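Local coordinates for uncharacterized protein (Pectobacterium carotovorum, PDB 2PH0), which probably carries heme in the cytosol, as a member of the ChuX/HutX family of heme-utilisation proteins, at residues M3-L8 / G22-S27; E7-N12 / V32-T37; A38-A43 / H107-E112; F74-P79 / N94-H99. All blocks are in the same frame, centred on the assembly; numbering follows the deposited sequence.

Contact 1 of 4, residues M3-L8 / G22-S27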
loop_
_atom_site.group_PDB
_atom_site.type_symbol
_atom_site.label_atom_id
_atom_site.label_comp_id
_atom_site.label_asym_id
_atom_site.label_seq_id
_atom_site.Cartn_x
_atom_site.Cartn_y
_atom_site.Cartn_z
HETATM N N MSE B 3 9.759 2.353 32.028
HETATM C CA MSE B 3 8.371 1.996 31.750
HETATM C C MSE B 3 8.339 0.902 30.685
HETATM O O MSE B 3 8.919 1.066 29.612
HETATM C CB MSE B 3 7.625 3.233 31.257
HETATM C CG MSE B 3 6.182 3.006 30.856
HETATM SE SE MSE B 3 5.376 4.701 30.396
HETATM C CE MSE B 3 6.363 5.059 28.773
ATOM N N THR B 4 7.669 -0.208 30.987
ATOM C CA THR B 4 7.583 -1.328 30.054
ATOM C C THR B 4 6.521 -1.086 28.997
ATOM O O THR B 4 5.612 -0.289 29.192
ATOM C CB THR B 4 7.217 -2.641 30.770
ATOM O OG1 THR B 4 5.877 -2.549 31.274
ATOM C CG2 THR B 4 8.180 -2.907 31.922
ATOM N N LEU B 5 6.646 -1.779 27.870
ATOM C CA LEU B 5 5.678 -1.650 26.795
ATOM C C LEU B 5 4.264 -1.900 27.323
ATOM O O LEU B 5 3.314 -1.198 26.976
ATOM C CB LEU B 5 6.005 -2.665 25.696
ATOM C CG LEU B 5 5.089 -2.758 24.477
ATOM C CD1 LEU B 5 5.012 -1.403 23.778
ATOM C CD2 LEU B 5 5.628 -3.820 23.528
ATOM N N ASN B 6 4.130 -2.916 28.165
ATOM C CA ASN B 6 2.827 -3.250 28.713
ATOM C C ASN B 6 2.267 -2.105 29.558
ATOM O O ASN B 6 1.097 -1.770 29.449
ATOM C CB ASN B 6 2.925 -4.527 29.543
ATOM C CG ASN B 6 1.617 -5.283 29.596
ATOM O OD1 ASN B 6 0.807 -5.090 30.504
ATOM N ND2 ASN B 6 1.396 -6.145 28.607
ATOM N N GLU B 7 3.107 -1.503 30.391
ATOM C CA GLU B 7 2.656 -0.401 31.239
ATOM C C GLU B 7 2.259 0.815 30.412
ATOM O O GLU B 7 1.307 1.523 30.747
ATOM C CB GLU B 7 3.754 -0.016 32.228
ATOM C CG GLU B 7 4.109 -1.124 33.206
ATOM C CD GLU B 7 5.258 -0.746 34.114
ATOM O OE1 GLU B 7 6.281 -0.250 33.595
ATOM O OE2 GLU B 7 5.145 -0.951 35.343
ATOM N N LEU B 8 2.991 1.066 29.332
ATOM C CA LEU B 8 2.680 2.204 28.482
ATOM C C LEU B 8 1.318 2.036 27.823
ATOM O O LEU B 8 0.514 2.966 27.784
ATOM C CB LEU B 8 3.744 2.374 27.389
ATOM C CG LEU B 8 3.371 3.405 26.319
ATOM C CD1 LEU B 8 3.228 4.778 26.969
ATOM C CD2 LEU B 8 4.430 3.428 25.229
ATOM N N GLY B 22 8.451 1.666 17.484
ATOM C CA GLY B 22 9.773 2.216 17.273
ATOM C C GLY B 22 10.429 2.584 18.582
ATOM O O GLY B 22 11.617 2.341 18.774
ATOM N N LYS B 23 9.644 3.166 19.485
ATOM C CA LYS B 23 10.141 3.581 20.789
ATOM C C LYS B 23 10.676 2.383 21.562
ATOM O O LYS B 23 11.573 2.520 22.390
ATOM C CB LYS B 23 9.023 4.256 21.587
ATOM C CG LYS B 23 9.470 4.822 22.930
ATOM C CD LYS B 23 8.335 5.550 23.641
ATOM C CE LYS B 23 8.831 6.193 24.934
ATOM N NZ LYS B 23 7.773 6.970 25.638
ATOM N N TYR B 24 10.123 1.206 21.286
ATOM C CA TYR B 24 10.552 -0.007 21.962
ATOM C C TYR B 24 11.381 -0.922 21.069
ATOM O O TYR B 24 11.634 -2.078 21.416
ATOM C CB TYR B 24 9.333 -0.753 22.507
ATOM C CG TYR B 24 8.824 -0.148 23.793
ATOM C CD1 TYR B 24 9.379 -0.512 25.018
ATOM C CD2 TYR B 24 7.849 0.850 23.779
ATOM C CE1 TYR B 24 8.977 0.111 26.202
ATOM C CE2 TYR B 24 7.445 1.480 24.954
ATOM C CZ TYR B 24 8.015 1.107 26.160
ATOM O OH TYR B 24 7.636 1.748 27.320
ATOM N N ASN B 25 11.807 -0.395 19.927
ATOM C CA ASN B 25 12.622 -1.149 18.981
ATOM C C ASN B 25 12.098 -2.557 18.728
ATOM O O ASN B 25 12.846 -3.533 18.769
ATOM C CB ASN B 25 14.069 -1.204 19.473
ATOM C CG ASN B 25 14.784 0.129 19.321
ATOM O OD1 ASN B 25 15.126 0.540 18.209
ATOM N ND2 ASN B 25 15.000 0.818 20.436
ATOM N N THR B 26 10.806 -2.655 18.447
ATOM C CA THR B 26 10.199 -3.947 18.174
ATOM C C THR B 26 9.201 -3.804 17.028
ATOM O O THR B 26 9.044 -2.719 16.468
ATOM C CB THR B 26 9.489 -4.488 19.422
ATOM O OG1 THR B 26 9.029 -5.821 19.171
ATOM C CG2 THR B 26 8.308 -3.596 19.789
ATOM N N SER B 27 8.527 -4.894 16.683
ATOM C CA SER B 27 7.562 -4.874 15.589
ATOM C C SER B 27 6.201 -4.331 16.016
ATOM O O SER B 27 5.915 -4.187 17.209
ATOM C CB SER B 27 7.378 -6.284 15.024
ATOM O OG SER B 27 6.753 -7.131 15.980
#

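Contact 2 of 4, residues E7-N12 / V32-T37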
loop_
_atom_site.group_PDB
_atom_site.type_symbol
_atom_site.label_atom_id
_atom_site.label_comp_id
_atom_site.label_asym_id
_atom_site.label_seq_id
_atom_site.Cartn_x
_atom_site.Cartn_y
_atom_site.Cartn_z
ATOM N N GLU B 7 3.107 -1.503 30.391
ATOM C CA GLU B 7 2.656 -0.401 31.239
ATOM C C GLU B 7 2.259 0.815 30.412
ATOM O O GLU B 7 1.307 1.523 30.747
ATOM C CB GLU B 7 3.754 -0.016 32.228
ATOM C CG GLU B 7 4.109 -1.124 33.206
ATOM C CD GLU B 7 5.258 -0.746 34.114
ATOM O OE1 GLU B 7 6.281 -0.250 33.595
ATOM O OE2 GLU B 7 5.145 -0.951 35.343
ATOM N N LEU B 8 2.991 1.066 29.332
ATOM C CA LEU B 8 2.680 2.204 28.482
ATOM C C LEU B 8 1.318 2.036 27.823
ATOM O O LEU B 8 0.514 2.966 27.784
ATOM C CB LEU B 8 3.744 2.374 27.389
ATOM C CG LEU B 8 3.371 3.405 26.319
ATOM C CD1 LEU B 8 3.228 4.778 26.969
ATOM C CD2 LEU B 8 4.430 3.428 25.229
ATOM N N LEU B 9 1.057 0.844 27.298
ATOM C CA LEU B 9 -0.203 0.598 26.610
ATOM C C LEU B 9 -1.418 0.682 27.519
ATOM O O LEU B 9 -2.502 1.054 27.077
ATOM C CB LEU B 9 -0.149 -0.756 25.895
ATOM C CG LEU B 9 0.913 -0.797 24.794
ATOM C CD1 LEU B 9 0.959 -2.181 24.155
ATOM C CD2 LEU B 9 0.600 0.268 23.754
ATOM N N ALA B 10 -1.235 0.354 28.792
ATOM C CA ALA B 10 -2.338 0.416 29.745
ATOM C C ALA B 10 -2.733 1.862 30.072
ATOM O O ALA B 10 -3.801 2.103 30.639
ATOM C CB ALA B 10 -1.969 -0.327 31.016
ATOM N N THR B 11 -1.875 2.817 29.725
ATOM C CA THR B 11 -2.170 4.225 29.973
ATOM C C THR B 11 -2.969 4.746 28.786
ATOM O O THR B 11 -3.300 5.925 28.710
ATOM C CB THR B 11 -0.892 5.076 30.120
ATOM O OG1 THR B 11 -0.198 5.129 28.866
ATOM C CG2 THR B 11 0.021 4.482 31.176
ATOM N N ASN B 12 -3.262 3.844 27.857
ATOM C CA ASN B 12 -4.028 4.163 26.660
ATOM C C ASN B 12 -3.497 5.332 25.842
ATOM O O ASN B 12 -4.145 6.373 25.746
ATOM C CB ASN B 12 -5.487 4.436 27.028
ATOM C CG ASN B 12 -6.105 3.312 27.828
ATOM O OD1 ASN B 12 -5.981 2.141 27.472
ATOM N ND2 ASN B 12 -6.783 3.664 28.916
ATOM N N VAL B 32 0.876 -4.655 19.373
ATOM C CA VAL B 32 -0.532 -5.051 19.357
ATOM C C VAL B 32 -0.826 -6.221 20.287
ATOM O O VAL B 32 -1.860 -6.251 20.966
ATOM C CB VAL B 32 -0.970 -5.384 17.918
ATOM C CG1 VAL B 32 -2.370 -5.981 17.899
ATOM C CG2 VAL B 32 -0.930 -4.108 17.087
ATOM N N GLU B 33 0.099 -7.174 20.317
ATOM C CA GLU B 33 0.002 -8.367 21.148
ATOM C C GLU B 33 0.009 -7.993 22.629
ATOM O O GLU B 33 -0.475 -8.749 23.479
ATOM C CB GLU B 33 1.192 -9.274 20.819
ATOM C CG GLU B 33 1.299 -10.562 21.587
ATOM C CD GLU B 33 2.409 -11.439 21.037
ATOM O OE1 GLU B 33 3.583 -10.996 21.038
ATOM O OE2 GLU B 33 2.104 -12.568 20.597
ATOM N N ALA B 34 0.560 -6.822 22.928
ATOM C CA ALA B 34 0.653 -6.338 24.300
ATOM C C ALA B 34 -0.503 -5.434 24.720
ATOM O O ALA B 34 -0.571 -5.010 25.872
ATOM C CB ALA B 34 1.966 -5.602 24.492
ATOM N N LEU B 35 -1.408 -5.129 23.795
ATOM C CA LEU B 35 -2.542 -4.266 24.124
ATOM C C LEU B 35 -3.490 -4.922 25.107
ATOM O O LEU B 35 -3.552 -6.147 25.204
ATOM C CB LEU B 35 -3.351 -3.912 22.870
ATOM C CG LEU B 35 -2.773 -2.900 21.885
ATOM C CD1 LEU B 35 -3.455 -3.064 20.522
ATOM C CD2 LEU B 35 -2.957 -1.494 22.438
ATOM N N PRO B 36 -4.222 -4.104 25.876
ATOM C CA PRO B 36 -5.186 -4.630 26.847
ATOM C C PRO B 36 -6.196 -5.447 26.044
ATOM O O PRO B 36 -6.595 -5.028 24.953
ATOM C CB PRO B 36 -5.812 -3.366 27.414
ATOM C CG PRO B 36 -4.657 -2.410 27.423
ATOM C CD PRO B 36 -4.036 -2.651 26.050
ATOM N N THR B 37 -6.622 -6.594 26.558
ATOM C CA THR B 37 -7.569 -7.406 25.806
ATOM C C THR B 37 -8.896 -6.709 25.573
ATOM O O THR B 37 -9.645 -7.093 24.679
ATOM C CB THR B 37 -7.850 -8.765 26.485
ATOM O OG1 THR B 37 -8.395 -8.553 27.790
ATOM C CG2 THR B 37 -6.574 -9.586 26.577
#

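Contact 3 of 4, residues A38-A43 / H107-E112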
loop_
_atom_site.group_PDB
_atom_site.type_symbol
_atom_site.label_atom_id
_atom_site.label_comp_id
_atom_site.label_asym_id
_atom_site.label_seq_id
_atom_site.Cartn_x
_atom_site.Cartn_y
_atom_site.Cartn_z
ATOM N N ALA B 38 -9.188 -5.681 26.363
ATOM C CA ALA B 38 -10.436 -4.950 26.195
ATOM C C ALA B 38 -10.352 -4.129 24.912
ATOM O O ALA B 38 -11.356 -3.649 24.408
ATOM C CB ALA B 38 -10.669 -4.022 27.380
ATOM N N GLN B 39 -9.144 -3.981 24.382
ATOM C CA GLN B 39 -8.950 -3.189 23.171
ATOM C C GLN B 39 -8.481 -4.025 21.988
ATOM O O GLN B 39 -8.414 -3.533 20.858
ATOM C CB GLN B 39 -7.913 -2.099 23.427
ATOM C CG GLN B 39 -8.328 -1.020 24.402
ATOM C CD GLN B 39 -7.136 -0.246 24.938
ATOM O OE1 GLN B 39 -6.188 0.037 24.211
ATOM N NE2 GLN B 39 -7.186 0.108 26.216
ATOM N N CYS B 40 -8.156 -5.285 22.238
ATOM C CA CYS B 40 -7.652 -6.125 21.166
ATOM C C CYS B 40 -7.976 -7.608 21.255
ATOM O O CYS B 40 -7.892 -8.226 22.323
ATOM C CB CYS B 40 -6.134 -5.930 21.064
ATOM S SG CYS B 40 -5.311 -6.868 19.750
ATOM N N THR B 41 -8.364 -8.153 20.104
ATOM C CA THR B 41 -8.677 -9.563 19.946
ATOM C C THR B 41 -7.768 -10.030 18.811
ATOM O O THR B 41 -7.788 -9.447 17.725
ATOM C CB THR B 41 -10.135 -9.775 19.521
ATOM O OG1 THR B 41 -11.001 -9.135 20.461
ATOM C CG2 THR B 41 -10.461 -11.258 19.480
ATOM N N LEU B 42 -6.974 -11.066 19.066
ATOM C CA LEU B 42 -6.053 -11.595 18.058
ATOM C C LEU B 42 -6.539 -12.892 17.420
ATOM O O LEU B 42 -7.270 -13.667 18.029
ATOM C CB LEU B 42 -4.681 -11.833 18.692
ATOM C CG LEU B 42 -4.031 -10.616 19.354
ATOM C CD1 LEU B 42 -2.864 -11.063 20.216
ATOM C CD2 LEU B 42 -3.573 -9.634 18.285
ATOM N N ALA B 43 -6.115 -13.125 16.185
ATOM C CA ALA B 43 -6.483 -14.333 15.460
ATOM C C ALA B 43 -5.293 -14.740 14.597
ATOM O O ALA B 43 -4.404 -13.928 14.345
ATOM C CB ALA B 43 -7.717 -14.074 14.591
ATOM N N HIS B 107 -0.937 -13.183 11.375
ATOM C CA HIS B 107 -1.717 -12.702 12.512
ATOM C C HIS B 107 -2.738 -11.665 12.069
ATOM O O HIS B 107 -2.510 -10.907 11.122
ATOM C CB HIS B 107 -0.801 -12.062 13.559
ATOM C CG HIS B 107 0.235 -12.992 14.113
ATOM N ND1 HIS B 107 -0.081 -14.063 14.922
ATOM C CD2 HIS B 107 1.580 -13.013 13.967
ATOM C CE1 HIS B 107 1.027 -14.703 15.249
ATOM N NE2 HIS B 107 2.048 -14.087 14.683
ATOM N N ILE B 108 -3.877 -11.645 12.751
ATOM C CA ILE B 108 -4.922 -10.678 12.451
ATOM C C ILE B 108 -5.361 -10.100 13.787
ATOM O O ILE B 108 -5.516 -10.831 14.768
ATOM C CB ILE B 108 -6.130 -11.331 11.747
ATOM C CG1 ILE B 108 -5.690 -11.936 10.407
ATOM C CG2 ILE B 108 -7.223 -10.288 11.508
ATOM C CD1 ILE B 108 -6.814 -12.602 9.613
ATOM N N ALA B 109 -5.541 -8.787 13.836
ATOM C CA ALA B 109 -5.958 -8.151 15.081
ATOM C C ALA B 109 -7.140 -7.224 14.881
ATOM O O ALA B 109 -7.207 -6.475 13.897
ATOM C CB ALA B 109 -4.785 -7.365 15.693
ATOM N N PHE B 110 -8.080 -7.289 15.823
ATOM C CA PHE B 110 -9.255 -6.432 15.825
ATOM C C PHE B 110 -8.983 -5.470 16.983
ATOM O O PHE B 110 -8.971 -5.862 18.149
ATOM C CB PHE B 110 -10.522 -7.256 16.068
ATOM C CG PHE B 110 -10.920 -8.115 14.895
ATOM C CD1 PHE B 110 -10.255 -9.307 14.620
ATOM C CD2 PHE B 110 -11.956 -7.721 14.058
ATOM C CE1 PHE B 110 -10.626 -10.095 13.520
ATOM C CE2 PHE B 110 -12.332 -8.499 12.959
ATOM C CZ PHE B 110 -11.663 -9.687 12.694
ATOM N N ILE B 111 -8.746 -4.209 16.643
ATOM C CA ILE B 111 -8.386 -3.203 17.632
ATOM C C ILE B 111 -9.409 -2.097 17.781
ATOM O O ILE B 111 -9.819 -1.489 16.798
ATOM C CB ILE B 111 -7.043 -2.545 17.243
ATOM C CG1 ILE B 111 -5.985 -3.622 16.997
ATOM C CG2 ILE B 111 -6.592 -1.581 18.324
ATOM C CD1 ILE B 111 -4.675 -3.081 16.468
ATOM N N GLU B 112 -9.815 -1.836 19.020
ATOM C CA GLU B 112 -10.746 -0.755 19.296
ATOM C C GLU B 112 -10.007 0.153 20.275
ATOM O O GLU B 112 -9.812 -0.206 21.432
ATOM C CB GLU B 112 -12.040 -1.293 19.910
ATOM C CG GLU B 112 -12.881 -2.100 18.927
ATOM C CD GLU B 112 -14.193 -2.610 19.519
ATOM O OE1 GLU B 112 -14.168 -3.554 20.339
ATOM O OE2 GLU B 112 -15.254 -2.064 19.159
HETATM O O HOH W 1 -11.713 -4.461 21.522
HETATM O O HOH W 2 -11.276 -6.101 19.753
#

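Contact 4 of 4, residues F74-P79 / N94-H99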
loop_
_atom_site.group_PDB
_atom_site.type_symbol
_atom_site.label_atom_id
_atom_site.label_comp_id
_atom_site.label_asym_id
_atom_site.label_seq_id
_atom_site.Cartn_x
_atom_site.Cartn_y
_atom_site.Cartn_z
ATOM N N PHE B 74 -7.478 4.464 1.272
ATOM C CA PHE B 74 -8.491 4.386 0.232
ATOM C C PHE B 74 -9.840 3.975 0.775
ATOM O O PHE B 74 -9.981 2.898 1.352
ATOM C CB PHE B 74 -8.071 3.403 -0.850
ATOM C CG PHE B 74 -8.841 3.567 -2.128
ATOM C CD1 PHE B 74 -10.002 2.835 -2.360
ATOM C CD2 PHE B 74 -8.426 4.489 -3.087
ATOM C CE1 PHE B 74 -10.741 3.020 -3.527
ATOM C CE2 PHE B 74 -9.160 4.683 -4.258
ATOM C CZ PHE B 74 -10.320 3.945 -4.477
ATOM N N LYS B 75 -10.830 4.833 0.555
ATOM C CA LYS B 75 -12.188 4.594 1.019
ATOM C C LYS B 75 -13.053 3.939 -0.041
ATOM O O LYS B 75 -13.311 4.523 -1.093
ATOM C CB LYS B 75 -12.864 5.904 1.431
ATOM C CG LYS B 75 -12.309 6.556 2.670
ATOM C CD LYS B 75 -13.406 7.326 3.389
ATOM C CE LYS B 75 -14.478 6.376 3.913
ATOM N NZ LYS B 75 -15.579 7.088 4.623
ATOM N N SER B 76 -13.510 2.727 0.245
ATOM C CA SER B 76 -14.376 2.005 -0.673
ATOM C C SER B 76 -14.823 0.709 -0.039
ATOM O O SER B 76 -14.353 0.334 1.039
ATOM C CB SER B 76 -13.650 1.701 -1.988
ATOM O OG SER B 76 -12.537 0.857 -1.769
ATOM N N GLU B 77 -15.747 0.038 -0.716
ATOM C CA GLU B 77 -16.271 -1.238 -0.266
ATOM C C GLU B 77 -15.147 -2.208 -0.597
ATOM O O GLU B 77 -14.565 -2.135 -1.673
ATOM C CB GLU B 77 -17.541 -1.564 -1.062
ATOM C CG GLU B 77 -18.241 -2.862 -0.715
ATOM C CD GLU B 77 -19.538 -3.030 -1.501
ATOM O OE1 GLU B 77 -19.500 -2.905 -2.744
ATOM O OE2 GLU B 77 -20.588 -3.281 -0.883
ATOM N N LEU B 78 -14.820 -3.096 0.329
ATOM C CA LEU B 78 -13.746 -4.049 0.104
ATOM C C LEU B 78 -14.120 -5.028 -1.012
ATOM O O LEU B 78 -15.151 -5.696 -0.954
ATOM C CB LEU B 78 -13.456 -4.805 1.400
ATOM C CG LEU B 78 -12.006 -5.238 1.617
ATOM C CD1 LEU B 78 -11.094 -4.016 1.609
ATOM C CD2 LEU B 78 -11.891 -5.983 2.932
ATOM N N PRO B 79 -13.291 -5.113 -2.060
ATOM C CA PRO B 79 -13.617 -6.040 -3.143
ATOM C C PRO B 79 -13.409 -7.494 -2.751
ATOM O O PRO B 79 -12.525 -7.812 -1.966
ATOM C CB PRO B 79 -12.674 -5.602 -4.263
ATOM C CG PRO B 79 -11.485 -5.097 -3.515
ATOM C CD PRO B 79 -12.114 -4.295 -2.404
ATOM N N ASN B 94 -14.590 -0.371 -7.683
ATOM C CA ASN B 94 -14.704 0.928 -7.034
ATOM C C ASN B 94 -13.363 1.642 -6.883
ATOM O O ASN B 94 -13.223 2.544 -6.056
ATOM C CB ASN B 94 -15.368 0.780 -5.662
ATOM C CG ASN B 94 -16.833 0.407 -5.761
ATOM O OD1 ASN B 94 -17.621 1.110 -6.393
ATOM N ND2 ASN B 94 -17.208 -0.702 -5.130
ATOM N N GLY B 95 -12.380 1.236 -7.682
ATOM C CA GLY B 95 -11.077 1.879 -7.626
ATOM C C GLY B 95 -10.020 1.117 -6.853
ATOM O O GLY B 95 -8.835 1.423 -6.951
ATOM N N LEU B 96 -10.441 0.127 -6.075
ATOM C CA LEU B 96 -9.499 -0.661 -5.290
ATOM C C LEU B 96 -9.367 -2.077 -5.828
ATOM O O LEU B 96 -10.359 -2.788 -5.964
ATOM C CB LEU B 96 -9.948 -0.719 -3.829
ATOM C CG LEU B 96 -9.156 -1.624 -2.881
ATOM C CD1 LEU B 96 -7.713 -1.157 -2.793
ATOM C CD2 LEU B 96 -9.804 -1.596 -1.500
ATOM N N SER B 97 -8.143 -2.479 -6.149
ATOM C CA SER B 97 -7.887 -3.826 -6.635
ATOM C C SER B 97 -6.509 -4.242 -6.141
ATOM O O SER B 97 -5.896 -3.535 -5.340
ATOM C CB SER B 97 -7.950 -3.889 -8.165
ATOM O OG SER B 97 -6.980 -3.047 -8.766
ATOM N N GLY B 98 -6.028 -5.389 -6.599
ATOM C CA GLY B 98 -4.722 -5.837 -6.158
ATOM C C GLY B 98 -4.594 -7.332 -5.972
ATOM O O GLY B 98 -5.504 -8.110 -6.297
ATOM N N HIS B 99 -3.457 -7.729 -5.413
ATOM C CA HIS B 99 -3.136 -9.130 -5.193
ATOM C C HIS B 99 -2.481 -9.262 -3.831
ATOM O O HIS B 99 -1.493 -8.588 -3.553
ATOM C CB HIS B 99 -2.158 -9.588 -6.272
ATOM C CG HIS B 99 -2.595 -9.239 -7.661
ATOM N ND1 HIS B 99 -3.490 -10.009 -8.373
ATOM C CD2 HIS B 99 -2.310 -8.172 -8.444
ATOM C CE1 HIS B 99 -3.739 -9.428 -9.534
ATOM N NE2 HIS B 99 -3.036 -8.313 -9.601
HETATM O O HOH W 3 -14.983 -3.117 -4.947
#

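Contact 1 of 4, residues M3-L8 / G22-S27
Tyr24 reaches the backbone of Met3 from an unusual direction: its OH donates to Met3 O over 2.7 Å from a point 55° out of the carbonyl plane, while that oxygen itself lies at the ring edge, in the plane of the tyrosine. This is the one hydrogen bond between residues 3-8 and 22-27; the rest is carbon packing around the same ring. Leu5 takes one face. Its CB stands 4.0 Å from the ring centroid and only 9° off the normal, a CH-pi contact, and over the same face its CD1 comes within 3.6 Å of Tyr24 CD2. Leu8 arrives at the rim instead, with CD2 3.6 Å from Tyr24 CE2. The selenomethionine Met3 runs out extended and then bends at its last torsion, which brings CE near both polar tips, 3.8 Å from Tyr24 OH and 3.9 Å from Lys23 NZ. The lysine is fully extended and crosses the Met3 side chain at about a right angle. Both backbones are shaped by helix ends. Thr4 and Glu7 form a capping box: Glu7 N gives to Thr4 OG1, and Thr4 N meets Glu7 OE1 at 3.0 Å with a nearly straight angle of 175°. Asn25, with positive phi, is the C-prime residue of a Schellman motif closing helix 17-23. The contact lies at the protein surface, where Leu5 and Leu8 of helix 5-10 also rest on Ile20 of helix 17-23, and Ser27, just past the tyrosine, caps helix 28-33 through Ala30 N.

Contact 2 of 4, residues E7-N12 / V32-T37
Leu9 carries this contact, wedged against the chain of Ala34, Leu35 and Pro36 as it comes off helix 28-33. Its CB faces the proline ring, 4.3 Å from Pro36 CD. The first torsion (chi1 -64°) sets CG anti to the carbonyl carbon, and from there the side chain forks. One branch, CD1, does the closest work: it meets Ala34 CB at 3.6 Å and, beside it, the peptide that follows, lying 3.8 Å from Leu35 N. The other branch, CD2, makes a looser contact with Leu35 CD2 at 4.2 Å, the two leucine side chains crossing at about a right angle. Here the last turn of helix 5-10 packs on the exit of helix 28-33, two of the three short N-terminal helices, with Leu9 also resting on Ile20 of helix 17-23 between them in sequence. From the other end of the contact, Val32 and Leu35 pack on strands 40-44 and 107-115, which seats the end of helix 28-33 on the sheet. The backbone of Leu9 joins in as well: Pro36 CG passes 4.1 Å from Leu9 O, an oxygen that already accepts from Asn12 N at 3.0 Å. Pro36 CG also comes within 4.3 Å of Ala10 CA, on the exposed side. Asn12, with positive phi, leads the chain out of the helix, and its OD1 accepts from Gln39 NE2.

Contact 3 of 4, residues A38-A43 / H107-E112
Thr41 and Phe110 are a hydrogen-bonded pair in an antiparallel ladder that adds strand 40-44, outermost within this chain, to strand 107-115 of the six-stranded sheet. Phe110 N gives to Thr41 O at 2.9 Å, in the carbonyl plane, and Thr41 N returns a bond to Phe110 O. Ala43 and Ile108 are likewise bonded both ways; Ala43 N to Ile108 O is 2.8 Å. A fifth bond, Glu112 N to Gln39 O at 2.9 Å, continues the ladder beyond the strand start, and CA-H...O contacts such as Cys40 CA to Phe110 O, 3.3 Å, fill in between. On one face Ala109 CB takes Leu42 CD2 at 3.7 Å and Cys40 SG at 4.1 Å. On the other lies the Phe110 side chain, its ring edge meeting Thr41 O. There a water links Thr41 OG1 to Phe110 O, and a second gives to both Ala38 O and Glu112 OE1, while OE2 of that glutamate forms a salt bridge with Arg155. Val32 of helix 28-33 packs on Cys40, Leu42, Ala109 and Ile111; helix 148-160 lies across the opposite face, with Phe154 edge-to-face on Phe110.

Contact 4 of 4, residues F74-P79 / N94-H99
Phe74 and Leu96 pack together where the chain turns a corner at Ser76, leaving strand 70-75 of the six-stranded sheet for the three-stranded one that includes strand 96-101. The apolar contacts centre on Leu96. Its CB lies 3.8 Å from Phe74 CE1, the two side chains sliding past each other in opposite directions. CG stands anti to the backbone N (chi1 174°), and CD2 comes to Pro79 CD at 3.7 Å, with Leu78 CD1 a little farther at 4.1 Å. At the edge of the phenylalanine ring Asn94 O sits in plane, 3.6 Å from CE1. Gly95 C lies 3.7 Å from Phe74 CZ; a CB here would run into that ring atom and jam against the preceding carbonyl O, so the position calls for glycine. The same residues serve the dimer: Phe74 meets Phe74 of the second subunit with planes about 15° apart, and Phe74, Leu96, Ser97 and His99 pair in an antiparallel ladder with a strand of that chain. Polar groups take a lesser part. Ser76 OG, buried and without a partner in the model, lies 3.7 Å from Leu96 CB. Glu77 OE1 and Asn94 ND2 stay 4.0 Å apart with their planes turned by 51°. A water joins these two residues instead, accepting from Asn94 ND2 at 3.3 Å and giving weakly to Glu77 O.

In the fold
Contacts 1 and 2 share Glu7 and Leu8 of helix 5-10: contact 1 is a surface affair built round one aromatic ring with a single hydrogen bond, contact 2 a partly buried one of mainly apolar side chains, with no hydrogen bond between its segments. Contact 2 leads into contact 3, about 11 Å between centres, through Val32 on the sheet and Asn12 bonded to Gln39. Contact 3 is backbone hydrogen bonding within the sheet, partly buried, with a helix on each face. Contact 4, about 23 Å from contact 3 and on the opposite side of the chain's centre, is buried, apolar and next to the second subunit; along the chain it is nested inside the loop that contact 3 closes.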